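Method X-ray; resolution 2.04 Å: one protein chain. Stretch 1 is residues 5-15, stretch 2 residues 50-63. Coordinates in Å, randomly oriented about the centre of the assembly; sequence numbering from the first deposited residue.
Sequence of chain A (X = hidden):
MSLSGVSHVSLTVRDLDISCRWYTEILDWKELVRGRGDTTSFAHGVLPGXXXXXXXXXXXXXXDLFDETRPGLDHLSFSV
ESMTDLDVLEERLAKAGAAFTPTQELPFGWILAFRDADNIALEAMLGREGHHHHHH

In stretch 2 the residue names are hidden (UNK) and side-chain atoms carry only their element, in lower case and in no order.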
# COMPACT_ATOMS: atom_id res chain seq x y z
N GLY A 5 10.68 -0.05 6.25
CA GLY A 5 9.76 0.61 5.34
C GLY A 5 9.17 -0.29 4.27
O GLY A 5 9.11 -1.51 4.42
N VAL A 6 8.71 0.34 3.19
CA VAL A 6 8.11 -0.39 2.09
C VAL A 6 9.11 -0.70 0.99
O VAL A 6 9.75 0.20 0.44
CB VAL A 6 6.93 0.42 1.45
CG1 VAL A 6 6.34 -0.36 0.28
CG2 VAL A 6 5.86 0.69 2.50
N SER A 7 9.26 -1.98 0.67
CA SER A 7 10.17 -2.40 -0.39
C SER A 7 9.48 -2.09 -1.72
O SER A 7 10.09 -1.57 -2.66
CB SER A 7 10.45 -3.90 -0.27
OG SER A 7 11.34 -4.31 -1.29
N HIS A 8 8.20 -2.42 -1.78
CA HIS A 8 7.40 -2.14 -2.97
C HIS A 8 5.95 -2.51 -2.77
O HIS A 8 5.60 -3.28 -1.87
CB HIS A 8 7.95 -2.88 -4.19
CG HIS A 8 7.83 -4.36 -4.12
ND1 HIS A 8 8.87 -5.17 -3.71
CD2 HIS A 8 6.81 -5.20 -4.42
CE1 HIS A 8 8.49 -6.44 -3.77
NE2 HIS A 8 7.24 -6.48 -4.20
N VAL A 9 5.10 -1.95 -3.60
CA VAL A 9 3.68 -2.23 -3.52
C VAL A 9 3.25 -2.87 -4.82
O VAL A 9 3.50 -2.34 -5.89
CB VAL A 9 2.85 -0.95 -3.31
CG1 VAL A 9 1.37 -1.31 -3.19
CG2 VAL A 9 3.34 -0.22 -2.07
N SER A 10 2.61 -4.03 -4.71
CA SER A 10 2.14 -4.69 -5.91
C SER A 10 0.62 -4.53 -5.96
O SER A 10 -0.08 -4.92 -5.04
CB SER A 10 2.52 -6.17 -5.86
OG SER A 10 2.20 -6.79 -7.09
N LEU A 11 0.14 -3.92 -7.04
CA LEU A 11 -1.28 -3.67 -7.23
C LEU A 11 -1.88 -4.58 -8.29
O LEU A 11 -1.26 -4.86 -9.31
CB LEU A 11 -1.52 -2.22 -7.65
CG LEU A 11 -0.99 -1.12 -6.73
CD1 LEU A 11 -1.39 0.24 -7.30
CD2 LEU A 11 -1.56 -1.28 -5.32
N THR A 12 -3.10 -5.04 -8.03
CA THR A 12 -3.81 -5.87 -8.99
C THR A 12 -4.64 -4.94 -9.86
O THR A 12 -5.40 -4.11 -9.35
CB THR A 12 -4.74 -6.87 -8.27
OG1 THR A 12 -3.95 -7.90 -7.66
CG2 THR A 12 -5.73 -7.49 -9.27
N VAL A 13 -4.46 -5.07 -11.17
CA VAL A 13 -5.18 -4.23 -12.13
C VAL A 13 -5.86 -5.07 -13.21
O VAL A 13 -5.37 -6.14 -13.56
CB VAL A 13 -4.22 -3.22 -12.81
CG1 VAL A 13 -3.64 -2.29 -11.75
CG2 VAL A 13 -3.11 -3.96 -13.54
N ARG A 14 -6.98 -4.58 -13.72
CA ARG A 14 -7.73 -5.31 -14.74
C ARG A 14 -6.99 -5.37 -16.08
O ARG A 14 -6.95 -6.42 -16.72
CB ARG A 14 -9.10 -4.66 -14.94
CG ARG A 14 -10.00 -5.39 -15.93
CD ARG A 14 -11.44 -4.91 -15.81
NE ARG A 14 -12.38 -5.78 -16.51
CZ ARG A 14 -12.56 -5.79 -17.83
NH1 ARG A 14 -11.87 -4.96 -18.61
NH2 ARG A 14 -13.44 -6.62 -18.37
N ASP A 15 -6.41 -4.25 -16.49
CA ASP A 15 -5.69 -4.18 -17.75
C ASP A 15 -4.29 -3.59 -17.54
O ASP A 15 -4.15 -2.38 -17.31
CB ASP A 15 -6.47 -3.34 -18.75
CG ASP A 15 -5.86 -3.38 -20.14
OD1 ASP A 15 -4.66 -3.09 -20.27
OD2 ASP A 15 -6.58 -3.71 -21.10
N UNK A 50 11.72 7.17 -5.47
CA UNK A 50 12.19 5.82 -5.23
C UNK A 50 11.21 4.68 -4.97
O UNK A 50 11.61 3.51 -5.03
N UNK A 51 9.95 4.98 -4.69
CA UNK A 51 8.98 3.92 -4.42
C UNK A 51 8.73 3.00 -5.61
O UNK A 51 8.40 3.46 -6.71
c UNK A 51 6.57 3.41 -3.70
c UNK A 51 5.26 4.07 -3.29
c UNK A 51 7.03 2.45 -2.62
c UNK A 51 7.64 4.49 -3.96
N UNK A 52 8.88 1.70 -5.38
CA UNK A 52 8.65 0.70 -6.41
C UNK A 52 7.20 0.26 -6.40
O UNK A 52 6.65 -0.07 -5.35
c UNK A 52 9.53 -0.54 -6.20
o UNK A 52 10.78 -0.42 -6.86
N UNK A 53 6.58 0.27 -7.58
CA UNK A 53 5.21 -0.17 -7.71
C UNK A 53 5.12 -1.19 -8.83
O UNK A 53 5.53 -0.93 -9.97
c UNK A 53 3.28 3.13 -7.10
c UNK A 53 2.86 0.45 -8.35
c UNK A 53 4.19 1.96 -6.87
c UNK A 53 4.25 1.00 -8.05
N UNK A 54 4.58 -2.35 -8.50
CA UNK A 54 4.43 -3.41 -9.49
C UNK A 54 2.95 -3.51 -9.83
O UNK A 54 2.10 -3.60 -8.94
c UNK A 54 4.91 -4.77 -8.94
c UNK A 54 4.82 -5.82 -10.04
c UNK A 54 6.35 -4.65 -8.42
N UNK A 55 2.64 -3.44 -11.12
CA UNK A 55 1.26 -3.55 -11.60
C UNK A 55 1.10 -5.00 -12.02
O UNK A 55 1.95 -5.55 -12.72
c UNK A 55 1.13 -0.26 -13.71
c UNK A 55 1.04 -2.61 -12.79
c UNK A 55 1.36 -1.14 -12.49
c UNK A 55 0.50 -0.66 -11.34
N UNK A 56 0.01 -5.63 -11.60
CA UNK A 56 -0.19 -7.03 -11.92
C UNK A 56 -1.59 -7.37 -12.42
O UNK A 56 -2.59 -7.09 -11.76
n UNK A 56 3.17 -11.22 -10.98
n UNK A 56 4.60 -9.77 -9.94
c UNK A 56 0.95 -10.02 -9.72
c UNK A 56 3.37 -10.20 -10.15
c UNK A 56 0.32 -9.35 -10.93
c UNK A 56 0.17 -7.86 -10.69
n UNK A 56 2.34 -9.62 -9.54
N UNK A 57 -1.65 -7.98 -13.60
CA UNK A 57 -2.93 -8.39 -14.18
C UNK A 57 -3.06 -9.90 -14.05
O UNK A 57 -2.20 -10.64 -14.52
c UNK A 57 -3.01 -8.01 -15.65
c UNK A 57 -4.45 -7.97 -17.74
o UNK A 57 -3.69 -7.13 -18.26
o UNK A 57 -5.26 -8.67 -18.39
c UNK A 57 -4.41 -8.15 -16.23
N UNK A 58 -4.13 -10.35 -13.40
CA UNK A 58 -4.40 -11.76 -13.19
C UNK A 58 -5.25 -12.31 -14.34
O UNK A 58 -6.28 -11.74 -14.68
n UNK A 58 -3.15 -10.66 -9.05
c UNK A 58 -3.97 -10.41 -10.13
c UNK A 58 -4.31 -11.61 -10.66
c UNK A 58 -3.00 -11.96 -8.92
n UNK A 58 -3.68 -12.56 -9.88
c UNK A 58 -5.13 -11.96 -11.86
N UNK A 59 -4.81 -13.42 -14.95
CA UNK A 59 -5.57 -13.99 -16.06
C UNK A 59 -7.01 -14.22 -15.67
O UNK A 59 -7.92 -14.06 -16.48
c UNK A 59 -3.51 -15.23 -16.86
c UNK A 59 -4.97 -15.32 -16.51
o UNK A 59 -2.81 -16.25 -16.68
o UNK A 59 -3.05 -14.16 -17.31
N UNK A 60 -7.23 -14.61 -14.41
CA UNK A 60 -8.57 -14.87 -13.94
C UNK A 60 -9.16 -13.73 -13.13
O UNK A 60 -10.05 -13.94 -12.31
N UNK A 61 -8.67 -12.52 -13.36
CA UNK A 61 -9.19 -11.37 -12.64
C UNK A 61 -10.10 -10.55 -13.54
O UNK A 61 -10.57 -11.04 -14.57
N UNK A 62 -10.34 -9.30 -13.16
CA UNK A 62 -11.17 -8.43 -13.96
C UNK A 62 -12.67 -8.60 -13.83
O UNK A 62 -13.42 -7.97 -14.58
N UNK A 63 -13.12 -9.44 -12.90
CA UNK A 63 -14.55 -9.64 -12.70
C UNK A 63 -15.04 -8.89 -11.47
O UNK A 63 -16.20 -8.47 -11.43
c UNK A 63 -14.57 -11.87 -13.85
c UNK A 63 -14.90 -11.14 -12.56
o UNK A 63 -14.16 -11.71 -11.47
O HOH W 1 11.07 1.14 -3.36
O HOH W 2 -6.43 -8.55 -13.10
O HOH W 3 -7.91 -8.80 -15.16
O HOH W 4 -14.51 -9.13 -17.07

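Position 50 has no side-chain atoms and touches nothing on stretch 1. Its phi of 105° would jam a CB against the preceding carbonyl O. It is Gly-50.

Position 51 carries four carbons, forked at the second. One fork tip lies 4.1 Å from Val-6 CG1. This is Leu-51, and the tip is CD1.

Position 52 has one carbon, then one oxygen. Its CB sits 3.5 Å from His-8 CB. This is Ser-52. Its backbone O accepts a hydrogen bond from Val-9 N (3.0 Å).

Position 53 has four carbons forked at the first, with one arm two carbons long. That pattern is Ile-53. Its CG2 lies 4.4 Å from Leu-11 CD1.

Position 54 has three carbons, the first carrying the other two. One tip is 4.1 Å from His-8 CD2, oblique to the ring. It is Val-54. Its N donates to Val-9 O (2.8 Å), and its O accepts from Leu-11 N (2.7 Å).

Position 55 has four carbons forked at the second. Its CB is 4.4 Å from Val-13 CG2. It is Leu-55.

Position 56 runs three carbons, a nitrogen, then a carbon with two more nitrogens. This guanidinium marks Arg-56. Ser-10 OG lies at its edge, 3.7 Å from NE. Its backbone N donates to Leu-11 O (2.7 Å), and its O accepts from Val-13 N (2.8 Å).

Position 57 has three carbons, the third carrying two oxygens. The second carbon is 3.1 Å from Arg-14 O. This is Glu-57.

Position 58 has one carbon and a five-membered ring of three carbons and two nitrogens. Thr-12 OG1 lies at the ring edge. It is His-58, with NE2 3.2 Å from Thr-12 OG1.

Position 59 has two carbons, the second carrying two oxygens, and does not reach stretch 1. It is Asp-59.

Position 60 has no side-chain atoms and no contact. It is Gly-60.

Position 61 also lacks a side chain. A CB would be crowded by His-58 CB. It is Gly-61, whose N donates to His-58 O (2.8 Å), closing a type I turn.

Position 62 again has none. An ideal CB would come within 3.4 Å of Arg-14 CG. It is Gly-62, and its O accepts from Arg-14 NE (3.1 Å).

Position 63 has one carbon carrying an oxygen and a carbon, and points away. It is Thr-63.

The contact is a parallel strand pair held by five backbone hydrogen bonds. Val-9, Leu-11, Ile-53 and Leu-55 share one face; Ser-10, Thr-12, Val-54 and Arg-56 share the other. Beyond the pairing, one water bridges Val-13 O and His-58 N.

Stretch 2, residues 50-63: GLSIVLREHDGGGT
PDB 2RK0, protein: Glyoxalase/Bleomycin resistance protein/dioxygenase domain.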